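Trypsin inhibitor BGIT (Momordica charantia, PDB 1VBW) probably inhibits trypsin and related serine endopeptidases, as a small member of the potato type I inhibitor family. Local coordinates at residues Ala22-Glu27 and Val31-Ile36. Residues are numbered along the deposited sequence; the frame is centred on the assembly and turned at random.
Sequences AVIERE and VRAVII
Ile24 and Glu25 of helix 17-27 meet Val31, Arg32 and Ala33 where the chain turns back into strand 32-37 of the potato type I inhibitor fold, a single helix packed on a small mixed sheet. Over 22-27 and 32-36 the axes run nearly antiparallel, at 163°, and approach to 7.6 Å, a close spacing suited to the small Ala33.

The apolar part joins the beta-branched Ile24 and Val31 with Ala33, all buried. Ile24 CG2 lies 3.6 Å from Val31 CG2, the two side chains crossing at about a right angle; with chi1 at -69°, Ile24 turns this methyl anti to its backbone N and towards Val31. Its other branch ends with CD1 4.2 Å from Ala33 CB, and Trp9, Leu12, Pro65 and Val53 complete the surroundings of Ile24.

The polar part rests on Glu25, long enough to span from helix to strand. Its CG lies 3.6 Å from Val31 O, and the chain, extended beyond it, sets the carboxylate beside the start of the strand. There OE2 lies 3.7 Å from Arg32 CG; Arg32 CB points away from the helix, suiting a long, exposed, charged side chain. Lys21, one helical turn earlier, salt-bridges OE2 and hydrogen-bonds Ala33 O, so helix side chains engage both backbone polar groups of Ala33. Ala33 N donates to the anti lone pair of Glu25 OE2 over 2.8 Å, with an N-H...O angle of 159°.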
loop_
_atom_site.group_PDB
_atom_site.type_symbol
_atom_site.label_atom_id
_atom_site.label_comp_id
_atom_site.label_asym_id
_atom_site.label_seq_id
_atom_site.Cartn_x
_atom_site.Cartn_y
_atom_site.Cartn_z
ATOM N N ALA A 22 3.213 -1.621 8.175
ATOM C CA ALA A 22 4.028 -0.928 9.133
ATOM C C ALA A 22 5.189 -0.195 8.504
ATOM O O ALA A 22 5.498 0.926 8.893
ATOM C CB ALA A 22 4.578 -1.998 10.161
ATOM N N VAL A 23 5.847 -0.797 7.492
ATOM C CA VAL A 23 6.943 -0.088 6.834
ATOM C C VAL A 23 6.408 1.176 6.146
ATOM O O VAL A 23 7.005 2.240 6.298
ATOM C CB VAL A 23 7.621 -0.992 5.797
ATOM C CG1 VAL A 23 8.591 -0.201 4.909
ATOM C CG2 VAL A 23 8.383 -2.150 6.457
ATOM N N ILE A 24 5.327 1.024 5.406
ATOM C CA ILE A 24 4.774 2.171 4.634
ATOM C C ILE A 24 4.430 3.290 5.571
ATOM O O ILE A 24 4.756 4.467 5.338
ATOM C CB ILE A 24 3.538 1.653 3.868
ATOM C CG1 ILE A 24 3.936 0.701 2.763
ATOM C CG2 ILE A 24 2.731 2.846 3.320
ATOM C CD1 ILE A 24 2.805 -0.148 2.291
ATOM N N GLU A 25 3.701 2.984 6.651
ATOM C CA GLU A 25 3.181 4.029 7.509
ATOM C C GLU A 25 4.273 4.671 8.342
ATOM O O GLU A 25 4.057 5.814 8.800
ATOM C CB GLU A 25 2.077 3.450 8.424
ATOM C CG GLU A 25 0.827 3.157 7.609
ATOM C CD GLU A 25 -0.359 2.594 8.407
ATOM O OE1 GLU A 25 -0.328 2.600 9.656
ATOM O OE2 GLU A 25 -1.370 2.283 7.772
ATOM N N ARG A 26 5.369 3.981 8.614
ATOM C CA ARG A 26 6.549 4.518 9.294
ATOM C C ARG A 26 7.335 5.404 8.335
ATOM O O ARG A 26 7.789 6.495 8.706
ATOM C CB ARG A 26 7.435 3.365 9.849
ATOM C CG ARG A 26 6.954 2.563 11.073
ATOM C CD ARG A 26 7.463 1.158 11.355
ATOM N NE ARG A 26 8.891 1.142 11.685
ATOM C CZ ARG A 26 9.322 0.946 12.915
ATOM N NH1 ARG A 26 8.600 0.802 13.987
ATOM N NH2 ARG A 26 10.637 0.925 12.948
ATOM N N GLU A 27 7.528 4.955 7.091
ATOM C CA GLU A 27 8.359 5.714 6.140
ATOM C C GLU A 27 7.662 6.964 5.636
ATOM O O GLU A 27 8.376 7.970 5.385
ATOM C CB GLU A 27 8.753 4.823 4.960
ATOM C CG GLU A 27 9.757 3.759 5.405
ATOM C CD GLU A 27 10.362 2.956 4.309
ATOM O OE1 GLU A 27 9.777 2.914 3.226
ATOM O OE2 GLU A 27 11.434 2.372 4.524
ATOM N N VAL A 31 0.517 8.776 5.104
ATOM C CA VAL A 31 -0.336 7.799 4.432
ATOM C C VAL A 31 -0.816 6.750 5.432
ATOM O O VAL A 31 -0.177 6.454 6.429
ATOM C CB VAL A 31 0.359 7.106 3.249
ATOM C CG1 VAL A 31 0.900 8.134 2.260
ATOM C CG2 VAL A 31 1.439 6.142 3.694
ATOM N N ARG A 32 -1.941 6.147 5.062
ATOM C CA ARG A 32 -2.452 4.953 5.706
ATOM C C ARG A 32 -2.502 3.856 4.677
ATOM O O ARG A 32 -3.021 4.048 3.552
ATOM C CB ARG A 32 -3.876 5.221 6.272
ATOM C CG ARG A 32 -4.553 3.967 6.770
ATOM C CD ARG A 32 -5.838 4.278 7.532
ATOM N NE ARG A 32 -6.591 3.088 7.846
ATOM C CZ ARG A 32 -7.590 2.573 7.102
ATOM N NH1 ARG A 32 -8.033 3.233 6.026
ATOM N NH2 ARG A 32 -8.157 1.445 7.473
ATOM N N ALA A 33 -1.952 2.687 5.050
ATOM C CA ALA A 33 -1.960 1.528 4.172
ATOM C C ALA A 33 -3.220 0.713 4.431
ATOM O O ALA A 33 -3.592 0.430 5.574
ATOM C CB ALA A 33 -0.722 0.701 4.437
ATOM N N VAL A 34 -3.843 0.274 3.356
ATOM C CA VAL A 34 -5.119 -0.434 3.311
ATOM C C VAL A 34 -4.859 -1.815 2.715
ATOM O O VAL A 34 -4.506 -1.846 1.552
ATOM C CB VAL A 34 -6.149 0.354 2.487
ATOM C CG1 VAL A 34 -5.707 0.617 1.076
ATOM C CG2 VAL A 34 -7.530 -0.324 2.531
ATOM N N ILE A 35 -5.039 -2.915 3.454
ATOM C CA ILE A 35 -4.847 -4.260 2.942
ATOM C C ILE A 35 -6.088 -4.691 2.170
ATOM O O ILE A 35 -7.187 -4.647 2.727
ATOM C CB ILE A 35 -4.602 -5.262 4.101
ATOM C CG1 ILE A 35 -3.466 -4.752 4.959
ATOM C CG2 ILE A 35 -4.410 -6.637 3.505
ATOM C CD1 ILE A 35 -2.149 -4.903 4.238
ATOM N N ILE A 36 -5.925 -5.115 0.937
ATOM C CA ILE A 36 -7.044 -5.492 0.095
ATOM C C ILE A 36 -6.641 -6.720 -0.708
ATOM O O ILE A 36 -5.552 -6.752 -1.275
ATOM C CB ILE A 36 -7.452 -4.409 -0.925
ATOM C CG1 ILE A 36 -7.614 -3.051 -0.289
ATOM C CG2 ILE A 36 -8.727 -4.882 -1.602
ATOM C CD1 ILE A 36 -7.894 -1.957 -1.309
#